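Local coordinates for protein lambda integrase (Enterobacteria phage lambda, PDB 1AE9) that cuts and rejoins DNA through its tyrosine recombinase catalytic domain, integrating the phage genome into the host chromosome and, with excisionase, excising it, at residues Ala6-Lys11 with Ser120-Glu125; Ser19-Arg24 with Ala97-Glu102; Leu29-Gly34 with Leu70-Leu75; Tyr52-Gln57 with Arg172-Ile177. One frame throughout, in Å; residues are numbered along the deposited sequence.

Contact 1: residues Ala6-Lys11 with Ser120-Glu125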
loop_
_atom_site.group_PDB
_atom_site.type_symbol
_atom_site.label_atom_id
_atom_site.label_comp_id
_atom_site.label_asym_id
_atom_site.label_seq_id
_atom_site.Cartn_x
_atom_site.Cartn_y
_atom_site.Cartn_z
ATOM N N ALA A 6 26.118 -6.614 9.551
ATOM C CA ALA A 6 26.717 -6.710 8.226
ATOM C C ALA A 6 26.746 -8.157 7.728
ATOM O O ALA A 6 26.463 -8.413 6.556
ATOM C CB ALA A 6 28.128 -6.128 8.237
ATOM N N ASP A 7 27.093 -9.102 8.606
ATOM C CA ASP A 7 27.150 -10.512 8.215
ATOM C C ASP A 7 25.742 -11.029 7.857
ATOM O O ASP A 7 25.579 -11.803 6.906
ATOM C CB ASP A 7 27.799 -11.371 9.323
ATOM C CG ASP A 7 28.289 -12.741 8.814
ATOM O OD1 ASP A 7 29.203 -12.792 7.962
ATOM O OD2 ASP A 7 27.769 -13.779 9.272
ATOM N N GLU A 8 24.730 -10.570 8.592
ATOM C CA GLU A 8 23.349 -10.974 8.338
ATOM C C GLU A 8 22.870 -10.411 7.005
ATOM O O GLU A 8 22.132 -11.083 6.280
ATOM C CB GLU A 8 22.433 -10.538 9.488
ATOM C CG GLU A 8 22.653 -11.351 10.763
ATOM C CD GLU A 8 21.911 -10.811 11.981
ATOM O OE1 GLU A 8 21.541 -9.618 11.993
ATOM O OE2 GLU A 8 21.712 -11.583 12.943
ATOM N N TYR A 9 23.305 -9.195 6.678
ATOM C CA TYR A 9 22.962 -8.554 5.405
ATOM C C TYR A 9 23.440 -9.444 4.257
ATOM O O TYR A 9 22.740 -9.616 3.253
ATOM C CB TYR A 9 23.638 -7.173 5.308
ATOM C CG TYR A 9 23.725 -6.576 3.910
ATOM C CD1 TYR A 9 24.673 -7.038 2.995
ATOM C CD2 TYR A 9 22.858 -5.561 3.499
ATOM C CE1 TYR A 9 24.754 -6.514 1.702
ATOM C CE2 TYR A 9 22.933 -5.023 2.200
ATOM C CZ TYR A 9 23.884 -5.511 1.310
ATOM O OH TYR A 9 23.979 -5.019 0.027
ATOM N N LEU A 10 24.648 -9.991 4.396
ATOM C CA LEU A 10 25.218 -10.857 3.368
ATOM C C LEU A 10 24.467 -12.182 3.213
ATOM O O LEU A 10 24.364 -12.714 2.099
ATOM C CB LEU A 10 26.718 -11.086 3.626
ATOM C CG LEU A 10 27.603 -9.847 3.398
ATOM C CD1 LEU A 10 29.044 -10.114 3.809
ATOM C CD2 LEU A 10 27.549 -9.424 1.942
ATOM N N LYS A 11 23.932 -12.718 4.311
ATOM C CA LYS A 11 23.169 -13.975 4.243
ATOM C C LYS A 11 21.880 -13.729 3.448
ATOM O O LYS A 11 21.501 -14.529 2.586
ATOM C CB LYS A 11 22.827 -14.493 5.645
ATOM C CG LYS A 11 24.023 -14.704 6.560
ATOM C CD LYS A 11 25.038 -15.671 5.963
ATOM C CE LYS A 11 26.157 -15.969 6.957
ATOM N NZ LYS A 11 27.218 -16.809 6.356
ATOM N N SER A 120 16.877 -17.005 3.844
ATOM C CA SER A 120 18.215 -17.136 4.435
ATOM C C SER A 120 18.221 -18.088 5.633
ATOM O O SER A 120 19.244 -18.693 5.948
ATOM C CB SER A 120 18.758 -15.778 4.887
ATOM O OG SER A 120 18.131 -15.337 6.084
ATOM N N GLY A 121 17.090 -18.194 6.320
ATOM C CA GLY A 121 17.018 -19.078 7.462
ATOM C C GLY A 121 17.613 -18.511 8.735
ATOM O O GLY A 121 17.831 -19.252 9.691
ATOM N N LEU A 122 17.880 -17.211 8.762
ATOM C CA LEU A 122 18.438 -16.581 9.954
ATOM C C LEU A 122 17.417 -16.559 11.084
ATOM O O LEU A 122 16.213 -16.519 10.837
ATOM C CB LEU A 122 18.848 -15.137 9.661
ATOM C CG LEU A 122 20.036 -14.862 8.743
ATOM C CD1 LEU A 122 20.112 -13.373 8.476
ATOM C CD2 LEU A 122 21.324 -15.359 9.374
ATOM N N SER A 123 17.902 -16.582 12.323
ATOM C CA SER A 123 17.035 -16.516 13.499
ATOM C C SER A 123 17.348 -15.188 14.155
ATOM O O SER A 123 18.494 -14.741 14.135
ATOM C CB SER A 123 17.333 -17.656 14.471
ATOM O OG SER A 123 17.242 -18.908 13.812
ATOM N N PHE A 124 16.332 -14.555 14.723
ATOM C CA PHE A 124 16.495 -13.257 15.358
ATOM C C PHE A 124 15.880 -13.218 16.749
ATOM O O PHE A 124 14.952 -13.973 17.053
ATOM C CB PHE A 124 15.836 -12.167 14.496
ATOM C CG PHE A 124 16.424 -12.042 13.119
ATOM C CD1 PHE A 124 17.594 -11.312 12.908
ATOM C CD2 PHE A 124 15.820 -12.667 12.030
ATOM C CE1 PHE A 124 18.156 -11.207 11.632
ATOM C CE2 PHE A 124 16.371 -12.571 10.751
ATOM C CZ PHE A 124 17.542 -11.838 10.552
ATOM N N GLU A 125 16.425 -12.357 17.601
ATOM C CA GLU A 125 15.901 -12.172 18.952
ATOM C C GLU A 125 14.846 -11.073 18.812
ATOM O O GLU A 125 15.172 -9.912 18.539
ATOM C CB GLU A 125 17.021 -11.735 19.913
#

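Contact 2: residues Ser19-Arg24 with Ala97-Glu102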
loop_
_atom_site.group_PDB
_atom_site.type_symbol
_atom_site.label_atom_id
_atom_site.label_comp_id
_atom_site.label_asym_id
_atom_site.label_seq_id
_atom_site.Cartn_x
_atom_site.Cartn_y
_atom_site.Cartn_z
ATOM N N SER A 19 15.454 -13.800 -6.081
ATOM C CA SER A 19 14.571 -12.640 -6.017
ATOM C C SER A 19 14.726 -11.816 -7.295
ATOM O O SER A 19 15.647 -12.051 -8.085
ATOM C CB SER A 19 14.955 -11.767 -4.827
ATOM O OG SER A 19 14.858 -12.488 -3.616
ATOM N N PRO A 20 13.805 -10.859 -7.540
ATOM C CA PRO A 20 13.930 -10.040 -8.752
ATOM C C PRO A 20 15.283 -9.323 -8.701
ATOM O O PRO A 20 15.772 -8.983 -7.615
ATOM C CB PRO A 20 12.776 -9.045 -8.608
ATOM C CG PRO A 20 11.751 -9.824 -7.877
ATOM C CD PRO A 20 12.561 -10.540 -6.816
ATOM N N CYS A 21 15.869 -9.084 -9.871
ATOM C CA CYS A 21 17.172 -8.424 -10.000
ATOM C C CYS A 21 17.315 -7.107 -9.223
ATOM O O CYS A 21 18.406 -6.763 -8.761
ATOM C CB CYS A 21 17.473 -8.194 -11.488
ATOM S SG CYS A 21 16.067 -7.484 -12.436
ATOM N N TRP A 22 16.213 -6.382 -9.056
ATOM C CA TRP A 22 16.258 -5.116 -8.339
ATOM C C TRP A 22 16.439 -5.213 -6.821
ATOM O O TRP A 22 16.872 -4.241 -6.201
ATOM C CB TRP A 22 15.025 -4.252 -8.665
ATOM C CG TRP A 22 13.685 -4.899 -8.363
ATOM C CD1 TRP A 22 12.817 -5.454 -9.268
ATOM C CD2 TRP A 22 13.057 -5.035 -7.073
ATOM N NE1 TRP A 22 11.691 -5.922 -8.624
ATOM C CE2 TRP A 22 11.811 -5.680 -7.280
ATOM C CE3 TRP A 22 13.422 -4.673 -5.766
ATOM C CZ2 TRP A 22 10.931 -5.969 -6.227
ATOM C CZ3 TRP A 22 12.547 -4.960 -4.721
ATOM C CH2 TRP A 22 11.316 -5.601 -4.960
ATOM N N LEU A 23 16.136 -6.366 -6.219
ATOM C CA LEU A 23 16.249 -6.498 -4.767
ATOM C C LEU A 23 17.663 -6.249 -4.244
ATOM O O LEU A 23 17.853 -5.410 -3.363
ATOM C CB LEU A 23 15.718 -7.857 -4.270
ATOM C CG LEU A 23 15.707 -8.019 -2.735
ATOM C CD1 LEU A 23 14.943 -6.866 -2.063
ATOM C CD2 LEU A 23 15.104 -9.348 -2.345
ATOM N N ARG A 24 18.648 -6.965 -4.780
ATOM C CA ARG A 24 20.033 -6.789 -4.349
ATOM C C ARG A 24 20.504 -5.352 -4.553
ATOM O O ARG A 24 21.210 -4.795 -3.704
ATOM C CB ARG A 24 20.961 -7.757 -5.093
ATOM C CG ARG A 24 20.887 -9.185 -4.571
ATOM C CD ARG A 24 21.851 -10.101 -5.303
ATOM N NE ARG A 24 21.968 -11.405 -4.652
ATOM C CZ ARG A 24 22.321 -12.533 -5.267
ATOM N NH1 ARG A 24 22.594 -12.539 -6.565
ATOM N NH2 ARG A 24 22.413 -13.663 -4.580
ATOM N N ALA A 97 14.020 0.186 -10.294
ATOM C CA ALA A 97 12.841 -0.067 -11.126
ATOM C C ALA A 97 12.653 -1.571 -11.312
ATOM O O ALA A 97 13.581 -2.351 -11.080
ATOM C CB ALA A 97 12.999 0.629 -12.500
ATOM N N SER A 98 11.455 -1.978 -11.714
ATOM C CA SER A 98 11.163 -3.391 -11.927
ATOM C C SER A 98 11.734 -3.860 -13.258
ATOM O O SER A 98 12.246 -3.060 -14.036
ATOM C CB SER A 98 9.652 -3.619 -11.930
ATOM O OG SER A 98 9.063 -3.064 -13.101
ATOM N N THR A 99 11.557 -5.144 -13.549
ATOM C CA THR A 99 12.026 -5.743 -14.796
ATOM C C THR A 99 11.361 -5.090 -16.003
ATOM O O THR A 99 11.839 -5.214 -17.125
ATOM C CB THR A 99 11.686 -7.241 -14.839
ATOM O OG1 THR A 99 11.853 -7.805 -13.530
ATOM C CG2 THR A 99 12.608 -7.963 -15.805
ATOM N N ARG A 100 10.238 -4.418 -15.770
ATOM C CA ARG A 100 9.506 -3.748 -16.840
ATOM C C ARG A 100 9.790 -2.244 -16.830
ATOM O O ARG A 100 9.063 -1.461 -17.447
ATOM C CB ARG A 100 8.003 -4.018 -16.695
ATOM C CG ARG A 100 7.649 -5.498 -16.530
ATOM C CD ARG A 100 6.153 -5.717 -16.335
ATOM N NE ARG A 100 5.407 -5.587 -17.588
ATOM C CZ ARG A 100 4.611 -4.564 -17.898
ATOM N NH1 ARG A 100 4.434 -3.560 -17.045
ATOM N NH2 ARG A 100 4.021 -4.520 -19.087
ATOM N N ARG A 101 10.842 -1.854 -16.105
ATOM C CA ARG A 101 11.289 -0.459 -15.975
ATOM C C ARG A 101 10.316 0.460 -15.232
ATOM O O ARG A 101 10.444 1.685 -15.281
ATOM C CB ARG A 101 11.612 0.141 -17.347
ATOM C CG ARG A 101 12.570 -0.685 -18.191
ATOM C CD ARG A 101 12.826 0.015 -19.510
ATOM N NE ARG A 101 13.534 -0.842 -20.452
ATOM C CZ ARG A 101 14.823 -0.726 -20.755
ATOM N NH1 ARG A 101 15.564 0.217 -20.190
ATOM N NH2 ARG A 101 15.371 -1.558 -21.632
ATOM N N GLU A 102 9.382 -0.131 -14.498
ATOM C CA GLU A 102 8.398 0.644 -13.752
ATOM C C GLU A 102 8.924 1.003 -12.365
ATOM O O GLU A 102 9.761 0.291 -11.805
ATOM C CB GLU A 102 7.122 -0.176 -13.560
ATOM C CG GLU A 102 6.724 -1.025 -14.741
ATOM C CD GLU A 102 5.795 -2.157 -14.342
ATOM O OE1 GLU A 102 6.265 -3.140 -13.712
ATOM O OE2 GLU A 102 4.591 -2.056 -14.651
HETATM O O HOH W 1 10.558 -6.834 -11.352
#

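Contact 3: residues Leu29-Gly34 with Leu70-Leu75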
loop_
_atom_site.group_PDB
_atom_site.type_symbol
_atom_site.label_atom_id
_atom_site.label_comp_id
_atom_site.label_asym_id
_atom_site.label_seq_id
_atom_site.Cartn_x
_atom_site.Cartn_y
_atom_site.Cartn_z
ATOM N N LEU A 29 21.859 0.085 -2.444
ATOM C CA LEU A 29 21.576 1.513 -2.458
ATOM C C LEU A 29 21.101 2.006 -1.084
ATOM O O LEU A 29 21.441 3.107 -0.657
ATOM C CB LEU A 29 20.552 1.831 -3.554
ATOM C CG LEU A 29 20.671 3.191 -4.246
ATOM C CD1 LEU A 29 22.011 3.294 -4.981
ATOM C CD2 LEU A 29 19.518 3.370 -5.231
ATOM N N ALA A 30 20.351 1.176 -0.370
ATOM C CA ALA A 30 19.860 1.538 0.952
ATOM C C ALA A 30 21.007 1.699 1.951
ATOM O O ALA A 30 20.997 2.625 2.770
ATOM C CB ALA A 30 18.888 0.482 1.453
ATOM N N VAL A 31 21.982 0.795 1.891
ATOM C CA VAL A 31 23.123 0.841 2.807
ATOM C C VAL A 31 24.134 1.935 2.458
ATOM O O VAL A 31 24.608 2.636 3.341
ATOM C CB VAL A 31 23.841 -0.548 2.919
ATOM C CG1 VAL A 31 25.080 -0.449 3.824
ATOM C CG2 VAL A 31 22.876 -1.595 3.489
ATOM N N VAL A 32 24.437 2.116 1.179
ATOM C CA VAL A 32 25.409 3.130 0.799
ATOM C C VAL A 32 24.888 4.581 0.830
ATOM O O VAL A 32 25.678 5.517 0.969
ATOM C CB VAL A 32 26.099 2.780 -0.557
ATOM C CG1 VAL A 32 25.211 3.119 -1.739
ATOM C CG2 VAL A 32 27.444 3.477 -0.665
ATOM N N THR A 33 23.575 4.783 0.694
ATOM C CA THR A 33 23.028 6.145 0.741
ATOM C C THR A 33 22.365 6.449 2.084
ATOM O O THR A 33 22.156 7.615 2.425
ATOM C CB THR A 33 21.977 6.435 -0.378
ATOM O OG1 THR A 33 20.770 5.708 -0.113
ATOM C CG2 THR A 33 22.511 6.067 -1.758
ATOM N N GLY A 34 22.004 5.402 2.826
ATOM C CA GLY A 34 21.349 5.577 4.113
ATOM C C GLY A 34 19.953 6.197 4.059
ATOM O O GLY A 34 19.404 6.581 5.102
ATOM N N LEU A 70 30.853 7.770 -2.656
ATOM C CA LEU A 70 30.754 7.028 -1.401
ATOM C C LEU A 70 30.940 5.524 -1.568
ATOM O O LEU A 70 30.630 4.957 -2.623
ATOM C CB LEU A 70 29.423 7.310 -0.701
ATOM C CG LEU A 70 29.308 8.606 0.102
ATOM C CD1 LEU A 70 27.913 8.708 0.706
ATOM C CD2 LEU A 70 30.364 8.634 1.206
ATOM N N HIS A 71 31.466 4.893 -0.521
ATOM C CA HIS A 71 31.715 3.452 -0.491
ATOM C C HIS A 71 31.382 2.982 0.912
ATOM O O HIS A 71 31.550 3.734 1.876
ATOM C CB HIS A 71 33.212 3.128 -0.686
ATOM C CG HIS A 71 33.697 3.165 -2.106
ATOM N ND1 HIS A 71 34.073 4.333 -2.741
ATOM C CD2 HIS A 71 33.952 2.164 -2.983
ATOM C CE1 HIS A 71 34.541 4.049 -3.945
ATOM N NE2 HIS A 71 34.479 2.741 -4.117
ATOM N N ILE A 72 30.902 1.750 1.023
ATOM C CA ILE A 72 30.641 1.130 2.321
ATOM C C ILE A 72 31.694 0.025 2.334
ATOM O O ILE A 72 31.513 -1.043 1.742
ATOM C CB ILE A 72 29.221 0.531 2.443
ATOM C CG1 ILE A 72 28.239 1.629 2.852
ATOM C CG2 ILE A 72 29.197 -0.593 3.495
ATOM C CD1 ILE A 72 28.341 2.033 4.321
ATOM N N ASP A 73 32.824 0.329 2.956
ATOM C CA ASP A 73 33.946 -0.594 3.030
ATOM C C ASP A 73 33.652 -1.965 3.618
ATOM O O ASP A 73 34.009 -2.977 3.016
ATOM C CB ASP A 73 35.105 0.067 3.767
ATOM C CG ASP A 73 35.611 1.306 3.057
ATOM O OD1 ASP A 73 35.517 1.374 1.808
ATOM O OD2 ASP A 73 36.094 2.219 3.755
ATOM N N ALA A 74 32.945 -2.004 4.742
ATOM C CA ALA A 74 32.626 -3.263 5.414
ATOM C C ALA A 74 31.950 -4.331 4.550
ATOM O O ALA A 74 32.116 -5.531 4.792
ATOM C CB ALA A 74 31.795 -2.994 6.664
ATOM N N LEU A 75 31.210 -3.898 3.535
ATOM C CA LEU A 75 30.497 -4.823 2.662
ATOM C C LEU A 75 30.947 -4.761 1.211
ATOM O O LEU A 75 30.437 -5.501 0.368
ATOM C CB LEU A 75 28.991 -4.569 2.756
ATOM C CG LEU A 75 28.364 -4.880 4.115
ATOM C CD1 LEU A 75 26.951 -4.335 4.171
ATOM C CD2 LEU A 75 28.377 -6.381 4.353
#

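Contact 4: residues Tyr52-Gln57 with Arg172-Ile177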
loop_
_atom_site.group_PDB
_atom_site.type_symbol
_atom_site.label_atom_id
_atom_site.label_comp_id
_atom_site.label_asym_id
_atom_site.label_seq_id
_atom_site.Cartn_x
_atom_site.Cartn_y
_atom_site.Cartn_z
ATOM N N TYR A 52 26.741 14.181 -7.919
ATOM C CA TYR A 52 25.951 14.301 -6.697
ATOM C C TYR A 52 24.509 13.875 -6.920
ATOM O O TYR A 52 23.902 14.236 -7.930
ATOM C CB TYR A 52 25.980 15.730 -6.150
ATOM C CG TYR A 52 27.220 16.048 -5.350
ATOM C CD1 TYR A 52 28.401 16.437 -5.984
ATOM C CD2 TYR A 52 27.225 15.926 -3.961
ATOM C CE1 TYR A 52 29.560 16.691 -5.257
ATOM C CE2 TYR A 52 28.381 16.181 -3.223
ATOM C CZ TYR A 52 29.544 16.560 -3.881
ATOM O OH TYR A 52 30.696 16.790 -3.168
ATOM N N LEU A 53 23.993 13.061 -5.999
ATOM C CA LEU A 53 22.610 12.589 -6.041
ATOM C C LEU A 53 21.826 13.475 -5.079
ATOM O O LEU A 53 22.066 13.464 -3.869
ATOM C CB LEU A 53 22.521 11.115 -5.615
ATOM C CG LEU A 53 21.136 10.516 -5.323
ATOM C CD1 LEU A 53 20.235 10.567 -6.542
ATOM C CD2 LEU A 53 21.293 9.091 -4.843
ATOM N N TYR A 54 20.943 14.297 -5.639
ATOM C CA TYR A 54 20.127 15.225 -4.860
ATOM C C TYR A 54 18.888 14.539 -4.320
ATOM O O TYR A 54 18.115 13.963 -5.076
ATOM C CB TYR A 54 19.745 16.442 -5.713
ATOM C CG TYR A 54 20.919 17.354 -5.979
ATOM C CD1 TYR A 54 21.880 17.026 -6.930
ATOM C CD2 TYR A 54 21.106 18.508 -5.225
ATOM C CE1 TYR A 54 23.004 17.818 -7.119
ATOM C CE2 TYR A 54 22.225 19.308 -5.405
ATOM C CZ TYR A 54 23.170 18.956 -6.351
ATOM O OH TYR A 54 24.290 19.737 -6.509
ATOM N N VAL A 55 18.696 14.625 -3.011
ATOM C CA VAL A 55 17.566 13.986 -2.365
ATOM C C VAL A 55 16.801 14.911 -1.432
ATOM O O VAL A 55 17.392 15.544 -0.547
ATOM C CB VAL A 55 18.047 12.760 -1.516
ATOM C CG1 VAL A 55 16.907 12.197 -0.670
ATOM C CG2 VAL A 55 18.624 11.676 -2.424
ATOM N N GLU A 56 15.500 15.044 -1.667
ATOM C CA GLU A 56 14.668 15.809 -0.752
ATOM C C GLU A 56 13.834 14.740 -0.075
ATOM O O GLU A 56 13.002 14.088 -0.711
ATOM C CB GLU A 56 13.734 16.803 -1.429
ATOM C CG GLU A 56 12.852 17.460 -0.364
ATOM C CD GLU A 56 11.937 18.544 -0.881
ATOM O OE1 GLU A 56 12.110 18.995 -2.028
ATOM O OE2 GLU A 56 11.039 18.952 -0.118
ATOM N N GLN A 57 14.081 14.526 1.204
ATOM C CA GLN A 57 13.364 13.509 1.935
ATOM C C GLN A 57 11.882 13.832 1.980
ATOM O O GLN A 57 11.478 14.919 2.407
ATOM C CB GLN A 57 13.972 13.355 3.322
ATOM C CG GLN A 57 15.482 13.060 3.254
ATOM C CD GLN A 57 16.077 12.728 4.597
ATOM O OE1 GLN A 57 15.497 13.039 5.639
ATOM N NE2 GLN A 57 17.224 12.066 4.587
ATOM N N ARG A 172 15.981 26.767 -3.821
ATOM C CA ARG A 172 16.173 25.823 -2.719
ATOM C C ARG A 172 17.624 25.646 -2.279
ATOM O O ARG A 172 18.538 25.622 -3.105
ATOM C CB ARG A 172 15.593 24.459 -3.090
ATOM C CG ARG A 172 14.108 24.468 -3.392
ATOM C CD ARG A 172 13.660 23.098 -3.863
ATOM N NE ARG A 172 14.367 22.675 -5.070
ATOM C CZ ARG A 172 13.788 22.503 -6.257
ATOM N NH1 ARG A 172 12.483 22.715 -6.412
ATOM N NH2 ARG A 172 14.517 22.121 -7.298
ATOM N N GLU A 173 17.819 25.497 -0.973
ATOM C CA GLU A 173 19.147 25.308 -0.413
ATOM C C GLU A 173 19.395 23.836 -0.091
ATOM O O GLU A 173 18.577 23.187 0.567
ATOM C CB GLU A 173 19.323 26.158 0.846
ATOM C CG GLU A 173 20.714 26.044 1.456
ATOM C CD GLU A 173 20.993 27.099 2.512
ATOM O OE1 GLU A 173 20.462 26.974 3.639
ATOM O OE2 GLU A 173 21.754 28.048 2.214
ATOM N N TRP A 174 20.530 23.322 -0.553
ATOM C CA TRP A 174 20.901 21.931 -0.330
ATOM C C TRP A 174 22.120 21.772 0.575
ATOM O O TRP A 174 23.080 22.546 0.501
ATOM C CB TRP A 174 21.180 21.243 -1.668
ATOM C CG TRP A 174 19.996 21.188 -2.571
ATOM C CD1 TRP A 174 19.501 22.204 -3.337
ATOM C CD2 TRP A 174 19.146 20.063 -2.797
ATOM N NE1 TRP A 174 18.392 21.781 -4.023
ATOM C CE2 TRP A 174 18.150 20.471 -3.711
ATOM C CE3 TRP A 174 19.125 18.751 -2.313
ATOM C CZ2 TRP A 174 17.140 19.609 -4.154
ATOM C CZ3 TRP A 174 18.124 17.895 -2.753
ATOM C CH2 TRP A 174 17.146 18.328 -3.665
ATOM N N ASP A 175 22.073 20.757 1.427
ATOM C CA ASP A 175 23.163 20.444 2.342
ATOM C C ASP A 175 24.105 19.479 1.593
ATOM O O ASP A 175 23.714 18.365 1.238
ATOM C CB ASP A 175 22.573 19.798 3.606
ATOM C CG ASP A 175 23.609 19.526 4.683
ATOM O OD1 ASP A 175 24.449 20.409 4.954
ATOM O OD2 ASP A 175 23.563 18.428 5.284
ATOM N N LYS A 176 25.317 19.941 1.292
ATOM C CA LYS A 176 26.315 19.138 0.572
ATOM C C LYS A 176 26.999 18.161 1.535
ATOM O O LYS A 176 27.479 18.574 2.593
ATOM C CB LYS A 176 27.380 20.062 -0.030
ATOM C CG LYS A 176 28.134 19.524 -1.246
ATOM C CD LYS A 176 27.449 19.952 -2.551
ATOM C CE LYS A 176 28.427 19.983 -3.730
ATOM N NZ LYS A 176 27.785 20.480 -4.984
ATOM N N ILE A 177 27.010 16.872 1.200
ATOM C CA ILE A 177 27.658 15.874 2.055
ATOM C C ILE A 177 29.125 15.789 1.635
ATOM O O ILE A 177 29.443 15.725 0.441
ATOM C CB ILE A 177 26.990 14.470 1.946
ATOM C CG1 ILE A 177 25.505 14.546 2.317
ATOM C CG2 ILE A 177 27.681 13.481 2.878
ATOM C CD1 ILE A 177 25.237 14.947 3.763
#

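Contact 1: residues Ala6-Lys11 with Ser120-Glu125
Glu8, Lys11 and Leu122 share one first torsion. In each, CG lies anti to the carbonyl carbon and beside the backbone N (chi1 -72°, -56° and -69°). The two branches of Leu122 then part over the helix. Leu122 CD1 sits against the turn at Glu8, 3.8 Å from Glu8 CB. Leu122 CD2 lies 4.0 Å from Lys11 CG, and Leu122 and Lys11 cross at about a right angle. Lys11 starts toward the loop, bends at chi2 and carries its amine away. The Glu8 chain runs on extended and meets Phe124 tip to tip. Glu8 OE1 comes to 3.8 Å from Phe124 CE1, at the ring edge and in its plane. OE1 also takes the backbone N of Thr5 at the helix start. Beside Lys11, Ser120 CB rests 3.8 Å from Lys11 O. Ser120 OG accepts from Leu122 N at 3.3 Å in an ST turn and bonds to Arg117 O. This is a surface contact, largely apolar round Leu122, with the Glu8 carboxylate at the Phe124 edge. It ties helix 6-15 to the loop between helices 106-120 and 133-145. Tyr9, on another side of helix 6-15, packs on helices 21-33 and 133-145.

Contact 2: residues Ser19-Arg24 with Ala97-Glu102
The tight part is the approach of Trp22 to the backbone of Ala97 and Ser98. Trp22 CG takes the crowded position between the backbone N and the carbonyl carbon (chi1 58°). Trp22 CB then lies 3.4 Å from Ala97 O, and Trp22 CD1 3.7 Å from Ser98 CA. Ala97 O is buried and has no polar partner in the model. Pro20 CB lies over one face of the Trp22 indole, 3.3 Å above the plane and offset toward the rim. The looser side is polar and wet. A water at the indole edge, in plane, accepts a hydrogen bond from Thr99 N at 2.9 Å and a weak one from Trp22 NE1 at 3.1 Å. Cys21 SG and Thr99 OG1 are only loosely apposed, 4.4 Å apart. Farther out is a type I turn, Ser98 to Arg101. Its Ser98 OG accepts from Arg100 N, as in an ST turn, and from Glu102 N. Ser98 OG donates to the anti lone pair of Glu102 OE1 at 2.9 Å. The contact sets the start of helix 21-33 against the loop joining helices 79-90 and 106-120. Trp22 also meets Tyr112 of helix 106-120 edge-to-face and touches Leu90 of helix 79-90.

Contact 3: residues Leu29-Gly34 with Leu70-Leu75
The sole ring in these two segments, the imidazole of His71, does not reach the helix; it lies against Ser78 of strand 77-78. Its CB points away, and ND1 makes a weak bond to Ala69 O. Branched aliphatic chains do the work between the segments. Ile72 CG1, anti to the carbonyl carbon, fits over the turn of Val31 and Val32, 3.8 Å from both Val31 O and Val32 CA. Val31 CG1, anti to the backbone N (chi1 177°), meets Ile72 CG1 at 3.9 Å, with the two side chains crossing at about a right angle. Val32 instead slides past Ile72 in the opposite direction, with Val32 CG2 4.1 Å from Ile72 CG1. Leu70 CD1 lies 3.9 Å from Val32 O, and Leu75 CD1 lies 4.3 Å from Val31 CG1. The helix-end carbonyls next to this packing are satisfied from helix 133-145: Val31 O by Ser138 and Val32 O by Tyr142. Gly34 follows with positive phi, and its O accepts from Arg135, a predicted active-site residue whose side chain is about 8 Å from that of Val31. This is buried hydrophobic core of the tyrosine recombinase catalytic domain, where a short strand lies on the end of helix 21-33.

Contact 4: residues Tyr52-Gln57 with Arg172-Ile177
Tyr54 and Trp174 stand nearly perpendicular, with the edge of the tyrosine toward the indole face. Their planes are at 85°, and the Tyr54 ring and the six-membered ring of Trp174 have centroids 5.0 Å apart. Tyr54 CD2 makes the touch, 3.5 Å from Trp174 CD2. Tyr54 CB adds a CH-pi contact over the same six-membered ring. The far rim of the indole reaches the strand backbone, where Trp174 CZ3 is 3.3 Å from Val55 O. Next along, Lys176 crosses Tyr52 at about a right angle. Its chain, bent at chi2 (92°), runs over one ring face. Lys176 CE lies 3.6 Å from Tyr52 CZ. Lys176 NZ forms a cation-pi contact 4.2 Å from the Tyr52 ring centroid, 12° off the ring normal. Ile177 O approaches the Tyr52 edge in plane, 3.8 Å from Tyr52 CE2; this carbonyl is buried and has no polar partner in the model. The strands are not paired: strand 63-67 lies between them in the mixed sheet of the tyrosine recombinase catalytic domain, and the side chains meet across it. The Lys176 side chain is about 6 Å from that of Phe166, changed in this structure from the tyrosine that forms the 3'-phospho-DNA intermediate.

How the contacts relate
Contact 3 is the buried core, its centre about 7 Å from that of the chain. Contact 1 is a surface contact, and contacts 2 and 4 are partly buried. Contacts 2 and 3 use opposite ends of helix 21-33. Contact 1 touches contact 3 directly: Tyr9 packs on Val31, and Leu75 also meets helix 6-15. All three join a helix to a loop or short strand. Contact 4 stands apart in the mixed sheet, on the other side of the chain centre from contact 1. The chemistry follows the place: aliphatic packing in the core, leucine on aliphatic stems and a carboxylate at a phenyl edge at the surface, indole with water in contact 2, and aromatic and cation-pi pairs in contact 4.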